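Local coordinates for glutamine amidotransferase type-2 domain-containing protein (Pseudomonas aeruginosa PAO1, PDB 1TE5) that probably hydrolyses glutamine and passes the released ammonia to an acceptor not yet identified, as a class-II glutamine amidotransferase would, at residues Val46-Asp51 / Thr91-Arg96; Thr73-Ile78 / Thr104-Gly109; Gly168-Leu173 / Phe181-Ser186; Ser186-Ile191 / Thr222-Glu227. All blocks are in the same frame, centred on the assembly; numbering follows the deposited sequence.

Contact 1 of 4, residues Val46-Asp51 / Thr91-Arg96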
loop_
_atom_site.group_PDB
_atom_site.type_symbol
_atom_site.label_atom_id
_atom_site.label_comp_id
_atom_site.label_asym_id
_atom_site.label_seq_id
_atom_site.Cartn_x
_atom_site.Cartn_y
_atom_site.Cartn_z
ATOM N N VAL A 46 4.247 -5.134 -3.635
ATOM C CA VAL A 46 3.897 -3.896 -4.329
ATOM C C VAL A 46 4.039 -2.671 -3.429
ATOM O O VAL A 46 3.757 -2.728 -2.228
ATOM C CB VAL A 46 2.444 -3.961 -4.894
ATOM C CG1 VAL A 46 1.459 -4.263 -3.798
ATOM C CG2 VAL A 46 2.064 -2.657 -5.551
ATOM N N ARG A 47 4.547 -1.583 -3.996
ATOM C CA ARG A 47 4.694 -0.330 -3.259
ATOM C C ARG A 47 3.685 0.672 -3.808
ATOM O O ARG A 47 3.502 0.774 -5.013
ATOM C CB ARG A 47 6.107 0.230 -3.398
ATOM C CG ARG A 47 7.178 -0.631 -2.770
ATOM C CD ARG A 47 8.487 0.109 -2.724
ATOM N NE ARG A 47 9.589 -0.719 -2.244
ATOM C CZ ARG A 47 9.960 -0.827 -0.973
ATOM N NH1 ARG A 47 10.979 -1.607 -0.649
ATOM N NH2 ARG A 47 9.312 -0.157 -0.024
ATOM N N LEU A 48 3.032 1.410 -2.925
ATOM C CA LEU A 48 2.038 2.382 -3.348
ATOM C C LEU A 48 2.236 3.750 -2.696
ATOM O O LEU A 48 2.310 3.867 -1.468
ATOM C CB LEU A 48 0.631 1.866 -3.033
ATOM C CG LEU A 48 -0.556 2.775 -3.378
ATOM C CD1 LEU A 48 -0.666 2.974 -4.889
ATOM C CD2 LEU A 48 -1.824 2.168 -2.816
ATOM N N PHE A 49 2.329 4.775 -3.536
ATOM C CA PHE A 49 2.488 6.150 -3.086
ATOM C C PHE A 49 1.378 6.894 -3.810
ATOM O O PHE A 49 1.310 6.863 -5.042
ATOM C CB PHE A 49 3.838 6.722 -3.523
ATOM C CG PHE A 49 5.028 5.910 -3.088
ATOM C CD1 PHE A 49 5.568 4.931 -3.924
ATOM C CD2 PHE A 49 5.627 6.132 -1.846
ATOM C CE1 PHE A 49 6.682 4.189 -3.533
ATOM C CE2 PHE A 49 6.745 5.390 -1.446
ATOM C CZ PHE A 49 7.270 4.416 -2.298
ATOM N N GLN A 50 0.488 7.530 -3.060
ATOM C CA GLN A 50 -0.618 8.267 -3.664
ATOM C C GLN A 50 -1.050 9.438 -2.793
ATOM O O GLN A 50 -0.789 9.464 -1.593
ATOM C CB GLN A 50 -1.807 7.339 -3.907
ATOM C CG GLN A 50 -2.535 6.943 -2.655
ATOM C CD GLN A 50 -3.360 5.695 -2.822
ATOM O OE1 GLN A 50 -4.031 5.512 -3.831
ATOM N NE2 GLN A 50 -3.304 4.818 -1.825
ATOM N N ASP A 51 -1.787 10.367 -3.381
ATOM C CA ASP A 51 -2.210 11.554 -2.660
ATOM C C ASP A 51 -3.340 12.236 -3.405
ATOM O O ASP A 51 -3.278 12.391 -4.615
ATOM C CB ASP A 51 -1.025 12.520 -2.576
ATOM C CG ASP A 51 -1.052 13.389 -1.333
ATOM O OD1 ASP A 51 -0.568 14.536 -1.419
ATOM O OD2 ASP A 51 -1.511 12.929 -0.263
ATOM N N THR A 91 -8.467 7.945 -4.337
ATOM C CA THR A 91 -7.284 8.197 -5.153
ATOM C C THR A 91 -6.748 6.881 -5.770
ATOM O O THR A 91 -6.687 5.861 -5.090
ATOM C CB THR A 91 -6.202 8.876 -4.282
ATOM O OG1 THR A 91 -6.751 10.060 -3.681
ATOM C CG2 THR A 91 -4.998 9.254 -5.104
ATOM N N HIS A 92 -6.456 6.926 -7.072
ATOM C CA HIS A 92 -5.931 5.795 -7.838
ATOM C C HIS A 92 -4.425 5.735 -7.657
ATOM O O HIS A 92 -3.791 6.745 -7.379
ATOM C CB HIS A 92 -6.156 5.994 -9.346
ATOM C CG HIS A 92 -7.587 6.116 -9.760
ATOM N ND1 HIS A 92 -8.509 6.876 -9.072
ATOM C CD2 HIS A 92 -8.236 5.621 -10.835
ATOM C CE1 HIS A 92 -9.664 6.847 -9.711
ATOM N NE2 HIS A 92 -9.524 6.090 -10.784
ATOM N N PRO A 93 -3.822 4.556 -7.870
ATOM C CA PRO A 93 -4.479 3.300 -8.256
ATOM C C PRO A 93 -4.990 2.512 -7.032
ATOM O O PRO A 93 -4.722 2.898 -5.900
ATOM C CB PRO A 93 -3.370 2.559 -9.000
ATOM C CG PRO A 93 -2.137 3.023 -8.318
ATOM C CD PRO A 93 -2.373 4.494 -8.146
ATOM N N PHE A 94 -5.725 1.426 -7.279
ATOM C CA PHE A 94 -6.275 0.597 -6.207
ATOM C C PHE A 94 -5.637 -0.796 -6.203
ATOM O O PHE A 94 -5.310 -1.342 -7.259
ATOM C CB PHE A 94 -7.797 0.488 -6.340
ATOM C CG PHE A 94 -8.497 1.815 -6.334
ATOM C CD1 PHE A 94 -8.979 2.368 -7.514
ATOM C CD2 PHE A 94 -8.662 2.524 -5.147
ATOM C CE1 PHE A 94 -9.619 3.611 -7.502
ATOM C CE2 PHE A 94 -9.297 3.763 -5.125
ATOM C CZ PHE A 94 -9.775 4.305 -6.302
ATOM N N ILE A 95 -5.459 -1.358 -5.009
ATOM C CA ILE A 95 -4.851 -2.680 -4.855
ATOM C C ILE A 95 -5.775 -3.654 -4.127
ATOM O O ILE A 95 -6.525 -3.268 -3.230
ATOM C CB ILE A 95 -3.522 -2.597 -4.065
ATOM C CG1 ILE A 95 -2.597 -1.549 -4.683
ATOM C CG2 ILE A 95 -2.829 -3.963 -4.025
ATOM C CD1 ILE A 95 -1.286 -1.426 -3.971
ATOM N N ARG A 96 -5.700 -4.924 -4.517
ATOM C CA ARG A 96 -6.493 -5.986 -3.906
ATOM C C ARG A 96 -5.904 -7.327 -4.313
ATOM O O ARG A 96 -5.549 -7.518 -5.479
ATOM C CB ARG A 96 -7.960 -5.882 -4.330
ATOM C CG ARG A 96 -8.919 -6.019 -3.161
ATOM C CD ARG A 96 -10.138 -5.110 -3.278
ATOM N NE ARG A 96 -9.679 -3.730 -3.216
ATOM C CZ ARG A 96 -10.412 -2.710 -2.785
ATOM N NH1 ARG A 96 -9.898 -1.495 -2.782
ATOM N NH2 ARG A 96 -11.653 -2.895 -2.349
#
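I95 reaches V46 and L48 with an extended arm: CG1 stands anti to the carbonyl carbon, beside the backbone N (chi1 -52°), and CD1 continues the chain in trans (chi2 180°). L48 answers with CG anti to its backbone N (chi1 179°), a branch point from which two methyls serve two partners. Its CD2 lies 3.8 Å from I95 CD1, while its CD1 rests 3.7 Å from P93 CG; in both pairs the side chains run alongside one another in opposite senses. V46 and I95 instead meet tip to tip, V46 CG2 lying 3.9 Å from I95 CD1, so that one isoleucine methyl fits among the ends of a valine and a leucine. The cis peptide before P93 belongs to the bend that leads into strand 94-98, and the CG and CD edge of the puckered ring meets L48 CD1. Further along, the methyl of T91 does the touching: CG2 is 3.9 Å from Q50 CB and 3.6 Å from D51 O, while T91 OG1 has a weak bond to G87. Strand 45-51 edges the seven-stranded sheet and strand 94-98 the six-stranded one, and Y102 and T104 of the next strand extend the same apolar layer. R47, F49 and the strand edge meet the second subunit: D51, hydrogen-bonded to S58 through OD1, forms a salt bridge through OD2 with R47 of the second subunit, and F49 packs on F49 there. As far as the clear contacts go, the join between the sheets is apolar, so its selectivity probably rests on the fit of V46, L48, P93 and I95.

Contact 2 of 4, residues Thr73-Ile78 / Thr104-Gly109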
loop_
_atom_site.group_PDB
_atom_site.type_symbol
_atom_site.label_atom_id
_atom_site.label_comp_id
_atom_site.label_asym_id
_atom_site.label_seq_id
_atom_site.Cartn_x
_atom_site.Cartn_y
_atom_site.Cartn_z
ATOM N N THR A 73 7.158 -3.670 -13.353
ATOM C CA THR A 73 5.757 -3.297 -13.536
ATOM C C THR A 73 5.372 -2.051 -12.737
ATOM O O THR A 73 5.431 -2.034 -11.502
ATOM C CB THR A 73 4.807 -4.454 -13.130
ATOM O OG1 THR A 73 5.249 -5.671 -13.748
ATOM C CG2 THR A 73 3.376 -4.160 -13.564
ATOM N N VAL A 74 4.931 -1.027 -13.456
ATOM C CA VAL A 74 4.531 0.230 -12.848
ATOM C C VAL A 74 3.181 0.667 -13.381
ATOM O O VAL A 74 2.953 0.637 -14.580
ATOM C CB VAL A 74 5.551 1.335 -13.176
ATOM C CG1 VAL A 74 5.074 2.682 -12.627
ATOM C CG2 VAL A 74 6.916 0.970 -12.622
ATOM N N ILE A 75 2.271 0.998 -12.475
ATOM C CA ILE A 75 0.946 1.482 -12.839
ATOM C C ILE A 75 0.725 2.763 -12.045
ATOM O O ILE A 75 0.901 2.783 -10.826
ATOM C CB ILE A 75 -0.195 0.474 -12.498
ATOM C CG1 ILE A 75 -0.241 -0.661 -13.518
ATOM C CG2 ILE A 75 -1.547 1.176 -12.504
ATOM C CD1 ILE A 75 -1.462 -1.533 -13.382
ATOM N N GLY A 76 0.316 3.820 -12.733
ATOM C CA GLY A 76 0.082 5.081 -12.060
ATOM C C GLY A 76 -0.998 5.905 -12.724
ATOM O O GLY A 76 -1.394 5.638 -13.871
ATOM N N HIS A 77 -1.508 6.884 -11.986
ATOM C CA HIS A 77 -2.545 7.776 -12.487
ATOM C C HIS A 77 -2.258 9.167 -11.939
ATOM O O HIS A 77 -2.371 9.414 -10.741
ATOM C CB HIS A 77 -3.918 7.351 -12.000
ATOM C CG HIS A 77 -5.091 7.978 -12.694
ATOM N ND1 HIS A 77 -4.985 9.150 -13.412
ATOM C CD2 HIS A 77 -6.390 7.602 -12.777
ATOM C CE1 HIS A 77 -6.168 9.468 -13.909
ATOM N NE2 HIS A 77 -7.037 8.545 -13.539
ATOM N N ILE A 78 -1.856 10.068 -12.826
ATOM C CA ILE A 78 -1.525 11.439 -12.442
ATOM C C ILE A 78 -2.661 12.388 -12.830
ATOM O O ILE A 78 -3.427 12.108 -13.756
ATOM C CB ILE A 78 -0.211 11.883 -13.134
ATOM C CG1 ILE A 78 0.866 10.807 -12.963
ATOM C CG2 ILE A 78 0.278 13.214 -12.569
ATOM C CD1 ILE A 78 1.196 10.457 -11.532
ATOM N N THR A 104 -3.321 -4.531 -9.237
ATOM C CA THR A 104 -3.281 -3.069 -9.264
ATOM C C THR A 104 -4.185 -2.576 -10.400
ATOM O O THR A 104 -4.177 -3.139 -11.494
ATOM C CB THR A 104 -1.821 -2.559 -9.433
ATOM O OG1 THR A 104 -1.053 -2.877 -8.260
ATOM C CG2 THR A 104 -1.797 -1.056 -9.617
ATOM N N PHE A 105 -4.981 -1.545 -10.134
ATOM C CA PHE A 105 -5.918 -1.016 -11.117
ATOM C C PHE A 105 -5.925 0.516 -11.205
ATOM O O PHE A 105 -5.939 1.218 -10.193
ATOM C CB PHE A 105 -7.311 -1.528 -10.746
ATOM C CG PHE A 105 -8.425 -1.057 -11.645
ATOM C CD1 PHE A 105 -8.815 -1.804 -12.745
ATOM C CD2 PHE A 105 -9.153 0.089 -11.332
ATOM C CE1 PHE A 105 -9.917 -1.424 -13.514
ATOM C CE2 PHE A 105 -10.255 0.476 -12.100
ATOM C CZ PHE A 105 -10.635 -0.284 -13.189
ATOM N N ALA A 106 -5.909 1.032 -12.426
ATOM C CA ALA A 106 -5.955 2.466 -12.651
ATOM C C ALA A 106 -6.937 2.705 -13.791
ATOM O O ALA A 106 -6.850 2.064 -14.839
ATOM C CB ALA A 106 -4.580 2.996 -13.000
ATOM N N HIS A 107 -7.886 3.612 -13.569
ATOM C CA HIS A 107 -8.905 3.923 -14.563
ATOM C C HIS A 107 -9.036 5.422 -14.853
ATOM O O HIS A 107 -9.057 6.255 -13.942
ATOM C CB HIS A 107 -10.228 3.365 -14.049
ATOM C CG HIS A 107 -11.425 3.960 -14.735
ATOM N ND1 HIS A 107 -12.548 4.383 -14.057
ATOM C CD2 HIS A 107 -11.665 4.206 -16.045
ATOM C CE1 HIS A 107 -13.430 4.856 -14.918
ATOM N NE2 HIS A 107 -12.918 4.762 -16.132
ATOM N N ASN A 108 -9.087 5.751 -16.136
ATOM C CA ASN A 108 -9.244 7.125 -16.581
ATOM C C ASN A 108 -10.542 7.187 -17.365
ATOM O O ASN A 108 -10.741 6.417 -18.303
ATOM C CB ASN A 108 -8.085 7.537 -17.483
ATOM C CG ASN A 108 -8.294 8.904 -18.107
ATOM O OD1 ASN A 108 -8.413 9.039 -19.327
ATOM N ND2 ASN A 108 -8.359 9.929 -17.263
ATOM N N GLY A 109 -11.442 8.073 -16.958
ATOM C CA GLY A 109 -12.709 8.193 -17.653
ATOM C C GLY A 109 -13.865 8.256 -16.679
ATOM O O GLY A 109 -13.662 8.208 -15.466
#
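I75 and T104 pack closely at one end of this contact, whereas H77 and N108 meet more loosely at the other. The two strands run in roughly the same direction, 35° apart, and their axes come no nearer than 6.9 Å, a spacing bridged by side chains rather than by backbone bonds. At the tight end, T104 CG2 lies 3.6 Å from I75 CB, and I75 CG2 is likewise 3.6 Å from A106 CB. I75 turns CG2 anti to its backbone N (chi1 -77° for CG1), and that methyl comes against alanine, whose small size suits so close an approach. Threonine serves here by its methyl, because T104 OG1 is engaged by Y41. The other end is polar, with H77 buried and N108 partly exposed. The H77 ring crosses the N108 amide at about a right angle, their planes 78° apart, with H77 CE1 4.0 Å from N108 ND2. H107 O sits at the edge of the same ring, near its plane, 3.1 Å from H77 NE2. On the other ring nitrogen, H77 ND1 makes a weak bond to I78 O, and H92 meets the ring edge to face. G109 has backbone angles that would press a CB against the carbonyl O of N108, which explains a glycine there. N108 and G109 resemble the Asn-Gly pair that in class-II relatives contributes to the oxyanion hole, and so probably lie near the glutamine site; two face-packed antiparallel sheets form the centre of the alpha-beta-beta-alpha sandwich of the Ntn hydrolase fold.

Contact 3 of 4, residues Gly168-Leu173 / Phe181-Ser186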
loop_
_atom_site.group_PDB
_atom_site.type_symbol
_atom_site.label_atom_id
_atom_site.label_comp_id
_atom_site.label_asym_id
_atom_site.label_seq_id
_atom_site.Cartn_x
_atom_site.Cartn_y
_atom_site.Cartn_z
ATOM N N GLY A 168 -19.699 4.514 -20.507
ATOM C CA GLY A 168 -18.827 5.673 -20.433
ATOM C C GLY A 168 -17.406 5.393 -20.891
ATOM O O GLY A 168 -17.151 4.382 -21.544
ATOM N N VAL A 169 -16.490 6.316 -20.596
ATOM C CA VAL A 169 -15.083 6.161 -20.965
ATOM C C VAL A 169 -14.404 5.197 -19.999
ATOM O O VAL A 169 -14.454 5.397 -18.781
ATOM C CB VAL A 169 -14.318 7.511 -20.903
ATOM C CG1 VAL A 169 -12.832 7.296 -21.215
ATOM C CG2 VAL A 169 -14.929 8.518 -21.871
ATOM N N PHE A 170 -13.765 4.163 -20.535
ATOM C CA PHE A 170 -13.081 3.209 -19.682
ATOM C C PHE A 170 -11.680 2.835 -20.146
ATOM O O PHE A 170 -11.476 1.796 -20.768
ATOM C CB PHE A 170 -13.923 1.950 -19.471
ATOM C CG PHE A 170 -13.434 1.083 -18.337
ATOM C CD1 PHE A 170 -13.620 1.476 -17.016
ATOM C CD2 PHE A 170 -12.774 -0.116 -18.591
ATOM C CE1 PHE A 170 -13.157 0.690 -15.965
ATOM C CE2 PHE A 170 -12.309 -0.906 -17.551
ATOM C CZ PHE A 170 -12.499 -0.503 -16.235
ATOM N N ASN A 171 -10.723 3.712 -19.874
ATOM C CA ASN A 171 -9.334 3.455 -20.212
ATOM C C ASN A 171 -8.814 2.876 -18.903
ATOM O O ASN A 171 -9.044 3.461 -17.838
ATOM C CB ASN A 171 -8.614 4.760 -20.550
ATOM C CG ASN A 171 -9.248 5.483 -21.721
ATOM O OD1 ASN A 171 -9.196 5.011 -22.853
ATOM N ND2 ASN A 171 -9.869 6.627 -21.451
ATOM N N ALA A 172 -8.168 1.716 -18.955
ATOM C CA ALA A 172 -7.687 1.101 -17.725
ATOM C C ALA A 172 -6.379 0.349 -17.835
ATOM O O ALA A 172 -5.957 -0.044 -18.922
ATOM C CB ALA A 172 -8.763 0.184 -17.162
ATOM N N LEU A 173 -5.715 0.209 -16.695
ATOM C CA LEU A 173 -4.462 -0.523 -16.591
ATOM C C LEU A 173 -4.655 -1.477 -15.415
ATOM O O LEU A 173 -5.093 -1.065 -14.334
ATOM C CB LEU A 173 -3.287 0.414 -16.300
ATOM C CG LEU A 173 -3.010 1.591 -17.234
ATOM C CD1 LEU A 173 -1.811 2.350 -16.704
ATOM C CD2 LEU A 173 -2.778 1.109 -18.662
ATOM N N PHE A 181 -2.197 -5.609 -18.139
ATOM C CA PHE A 181 -3.319 -5.540 -19.055
ATOM C C PHE A 181 -3.662 -4.081 -19.337
ATOM O O PHE A 181 -3.782 -3.265 -18.428
ATOM C CB PHE A 181 -4.522 -6.264 -18.459
ATOM C CG PHE A 181 -5.743 -6.252 -19.333
ATOM C CD1 PHE A 181 -6.873 -5.538 -18.955
ATOM C CD2 PHE A 181 -5.774 -6.977 -20.515
ATOM C CE1 PHE A 181 -8.017 -5.546 -19.737
ATOM C CE2 PHE A 181 -6.920 -6.991 -21.308
ATOM C CZ PHE A 181 -8.042 -6.274 -20.916
ATOM N N THR A 182 -3.833 -3.730 -20.619
ATOM C CA THR A 182 -4.266 -2.362 -20.971
ATOM C C THR A 182 -5.561 -2.473 -21.776
ATOM O O THR A 182 -5.832 -3.461 -22.469
ATOM C CB THR A 182 -3.282 -1.524 -21.836
ATOM O OG1 THR A 182 -3.283 -1.985 -23.191
ATOM C CG2 THR A 182 -1.914 -1.627 -21.291
ATOM N N PHE A 183 -6.371 -1.459 -21.649
ATOM C CA PHE A 183 -7.651 -1.353 -22.348
ATOM C C PHE A 183 -7.882 0.103 -22.715
ATOM O O PHE A 183 -7.819 0.984 -21.857
ATOM C CB PHE A 183 -8.821 -1.865 -21.502
ATOM C CG PHE A 183 -10.131 -1.927 -22.256
ATOM C CD1 PHE A 183 -10.440 -3.031 -23.040
ATOM C CD2 PHE A 183 -11.041 -0.873 -22.202
ATOM C CE1 PHE A 183 -11.629 -3.082 -23.757
ATOM C CE2 PHE A 183 -12.229 -0.917 -22.913
ATOM C CZ PHE A 183 -12.524 -2.022 -23.692
ATOM N N CYS A 184 -8.157 0.351 -23.989
ATOM C CA CYS A 184 -8.394 1.701 -24.473
ATOM C C CYS A 184 -9.836 1.914 -24.902
ATOM O O CYS A 184 -10.431 1.068 -25.568
ATOM C CB CYS A 184 -7.460 1.991 -25.638
ATOM S SG CYS A 184 -7.856 3.481 -26.541
ATOM N N SER A 185 -10.400 3.043 -24.494
ATOM C CA SER A 185 -11.775 3.395 -24.836
ATOM C C SER A 185 -11.753 4.759 -25.521
ATOM O O SER A 185 -12.412 4.975 -26.544
ATOM C CB SER A 185 -12.630 3.472 -23.569
ATOM O OG SER A 185 -13.754 2.615 -23.650
ATOM N N SER A 186 -10.984 5.670 -24.933
ATOM C CA SER A 186 -10.826 7.033 -25.414
ATOM C C SER A 186 -9.484 7.125 -26.123
ATOM O O SER A 186 -9.411 7.097 -27.351
ATOM C CB SER A 186 -10.863 7.993 -24.220
ATOM O OG SER A 186 -10.790 9.348 -24.631
#
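N171 receives two backbone N-H groups on one oxygen. S185 N and S186 N each lie 2.8 Å from N171 OD1, the first in a nearly straight bond (169°) that comes from above the amide carbonyl plane, the second less tilted from it. N171 CG stands beside the backbone N, anti to the carbonyl carbon (chi1 -60°), and the amide at its end is used on both sides, since ND2 donates to the backbone O of N108. An asparagine suits the place because it can accept and donate at once. Strands 171-175 and 180-183 form a beta hairpin in the middle of the six-stranded sheet, and A172 and F183 form a hydrogen-bonded antiparallel pair: A172 N donates to F183 O at 3.0 Å, and F183 N returns a bond to A172 O at 3.1 Å. In the neighbouring non-hydrogen-bonded pair, L173 CD2 rests 3.9 Å from T182 CG2. V169 O accepts from H107 NE2, and S185 O is bonded to S240 OG. F170 O, by contrast, is buried with no hydrogen-bond partner in the model; the edge of the F183 ring faces it in plane, with F183 CD2 only 3.1 Å from F170 O.

Contact 4 of 4, residues Ser186-Ile191 / Thr222-Glu227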
loop_
_atom_site.group_PDB
_atom_site.type_symbol
_atom_site.label_atom_id
_atom_site.label_comp_id
_atom_site.label_asym_id
_atom_site.label_seq_id
_atom_site.Cartn_x
_atom_site.Cartn_y
_atom_site.Cartn_z
ATOM N N SER A 186 -10.984 5.670 -24.933
ATOM C CA SER A 186 -10.826 7.033 -25.414
ATOM C C SER A 186 -9.484 7.125 -26.123
ATOM O O SER A 186 -9.411 7.097 -27.351
ATOM C CB SER A 186 -10.863 7.993 -24.220
ATOM O OG SER A 186 -10.790 9.348 -24.631
ATOM N N LYS A 187 -8.421 7.231 -25.338
ATOM C CA LYS A 187 -7.081 7.306 -25.880
ATOM C C LYS A 187 -6.072 6.700 -24.929
ATOM O O LYS A 187 -6.194 6.810 -23.707
ATOM C CB LYS A 187 -6.691 8.748 -26.210
ATOM C CG LYS A 187 -7.024 9.772 -25.135
ATOM C CD LYS A 187 -6.230 11.074 -25.294
ATOM C CE LYS A 187 -6.345 11.697 -26.687
ATOM N NZ LYS A 187 -5.492 11.034 -27.725
ATOM N N LEU A 188 -5.077 6.050 -25.515
ATOM C CA LEU A 188 -4.001 5.396 -24.786
ATOM C C LEU A 188 -2.917 5.165 -25.832
ATOM O O LEU A 188 -3.213 5.041 -27.014
ATOM C CB LEU A 188 -4.493 4.062 -24.219
ATOM C CG LEU A 188 -3.625 3.390 -23.162
ATOM C CD1 LEU A 188 -3.578 4.261 -21.911
ATOM C CD2 LEU A 188 -4.193 2.020 -22.850
ATOM N N ALA A 189 -1.665 5.130 -25.413
ATOM C CA ALA A 189 -0.575 4.927 -26.351
ATOM C C ALA A 189 0.581 4.205 -25.674
ATOM O O ALA A 189 0.602 4.065 -24.446
ATOM C CB ALA A 189 -0.110 6.280 -26.889
ATOM N N TYR A 190 1.556 3.763 -26.464
ATOM C CA TYR A 190 2.712 3.071 -25.908
ATOM C C TYR A 190 3.938 3.145 -26.805
ATOM O O TYR A 190 3.854 3.555 -27.960
ATOM C CB TYR A 190 2.367 1.600 -25.623
ATOM C CG TYR A 190 2.007 0.778 -26.850
ATOM C CD1 TYR A 190 3.001 0.150 -27.611
ATOM C CD2 TYR A 190 0.674 0.612 -27.238
ATOM C CE1 TYR A 190 2.676 -0.623 -28.731
ATOM C CE2 TYR A 190 0.340 -0.164 -28.356
ATOM C CZ TYR A 190 1.346 -0.778 -29.095
ATOM O OH TYR A 190 1.014 -1.551 -30.190
ATOM N N ILE A 191 5.085 2.788 -26.245
ATOM C CA ILE A 191 6.328 2.755 -26.997
ATOM C C ILE A 191 7.295 1.754 -26.373
ATOM O O ILE A 191 7.609 1.838 -25.184
ATOM C CB ILE A 191 7.000 4.147 -27.118
ATOM C CG1 ILE A 191 8.235 4.044 -28.021
ATOM C CG2 ILE A 191 7.401 4.685 -25.744
ATOM C CD1 ILE A 191 8.859 5.368 -28.353
ATOM N N THR A 222 8.691 -1.156 -22.038
ATOM C CA THR A 222 7.546 -0.514 -22.661
ATOM C C THR A 222 6.858 0.458 -21.731
ATOM O O THR A 222 6.606 0.153 -20.570
ATOM C CB THR A 222 6.519 -1.548 -23.108
ATOM O OG1 THR A 222 7.078 -2.320 -24.170
ATOM C CG2 THR A 222 5.226 -0.877 -23.587
ATOM N N VAL A 223 6.577 1.648 -22.248
ATOM C CA VAL A 223 5.898 2.677 -21.483
ATOM C C VAL A 223 4.523 2.864 -22.101
ATOM O O VAL A 223 4.378 2.821 -23.326
ATOM C CB VAL A 223 6.676 4.011 -21.525
ATOM C CG1 VAL A 223 5.985 5.055 -20.641
ATOM C CG2 VAL A 223 8.122 3.787 -21.081
ATOM N N ILE A 224 3.508 2.998 -21.254
ATOM C CA ILE A 224 2.128 3.195 -21.697
ATOM C C ILE A 224 1.622 4.482 -21.029
ATOM O O ILE A 224 1.826 4.685 -19.836
ATOM C CB ILE A 224 1.242 2.001 -21.281
ATOM C CG1 ILE A 224 1.872 0.693 -21.766
ATOM C CG2 ILE A 224 -0.148 2.147 -21.869
ATOM C CD1 ILE A 224 1.551 -0.473 -20.900
ATOM N N ALA A 225 1.024 5.373 -21.813
ATOM C CA ALA A 225 0.508 6.627 -21.287
ATOM C C ALA A 225 -0.797 6.948 -21.977
ATOM O O ALA A 225 -1.162 6.273 -22.938
ATOM C CB ALA A 225 1.505 7.741 -21.515
ATOM N N THR A 226 -1.524 7.938 -21.465
ATOM C CA THR A 226 -2.794 8.340 -22.069
ATOM C C THR A 226 -2.502 8.880 -23.466
ATOM O O THR A 226 -3.321 8.760 -24.380
ATOM C CB THR A 226 -3.528 9.403 -21.214
ATOM O OG1 THR A 226 -4.137 8.772 -20.078
ATOM C CG2 THR A 226 -4.599 10.118 -22.023
ATOM N N GLU A 227 -1.321 9.474 -23.619
ATOM C CA GLU A 227 -0.867 10.011 -24.897
ATOM C C GLU A 227 0.642 10.195 -24.836
ATOM O O GLU A 227 1.202 10.384 -23.757
ATOM C CB GLU A 227 -1.565 11.330 -25.228
ATOM C CG GLU A 227 -1.270 12.468 -24.273
ATOM C CD GLU A 227 -2.147 13.686 -24.522
ATOM O OE1 GLU A 227 -2.123 14.603 -23.671
ATOM O OE2 GLU A 227 -2.863 13.730 -25.553
HETATM O O HOH W 1 -6.350 7.341 -20.786
HETATM O O HOH W 2 -3.097 8.254 -27.438
#
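A189 and I191 pair with A225 and V223 in two hydrogen-bonded antiparallel pairs, four backbone bonds in all, on strands whose directions differ by 163°. The shortest, A189 N to A225 O at 2.8 Å, runs nearly along the C=O axis. Between these pairs Y190 lies opposite I224 in a non-hydrogen-bonded pair, on the face turned toward the other sheet. Y190 CG occupies the crowded position between the backbone N and the carbonyl carbon (chi1 63°); Y190 CB touches I224 CG1 at 4.0 Å, and the ring turns off toward W246, which it meets edge to face. L188 crosses I224 obliquely, its CG 3.9 Å from I224 CG2, and T182 of the facing sheet packs on both. L188 and I224, branched and apolar, suit this layer, with the aromatic Y190 beside them. On the other face the small A189 and A225 lie side by side, and I191 and V223 make a looser apolar pair. Past A225 the chain bends at T226, and the direct bonding stops. There K187 crosses T226 at about a right angle, its aliphatic CD 3.8 Å from T226 CG2. A water donates to K187 O and accepts from T226 OG1 at 2.7 Å, while that hydroxyl is also bonded by L4 N. K187 NZ remains 4.3 Å from E227 OE2, beyond a salt bridge, so their attraction is probably modest near solvent. Backbone bonds and apolar contact thus hold the strand centre, whereas just past the end of strand 220-225 water and a threonine hydroxyl, shared with L4, make the polar connection.

Reading from the N terminus, 46-51 opens contact 1 and 73-78 opens contact 2 before 91-96 closes the first and 104-109 the second, so these two loops cross. Both bridge the sandwich from the seven-stranded to the six-stranded sheet, and they touch where F105 pairs with F94. Contact 3 follows in series and closes only a short hairpin loop within the six-stranded sheet, beside strand 101-108 of contact 2. Contact 4 opens at S186, where contact 3 ends, and closes a longer loop at 222-227 in the seven-stranded sheet. None nests in another; contacts 1 and 4 lie about 20 Å apart, centre to centre.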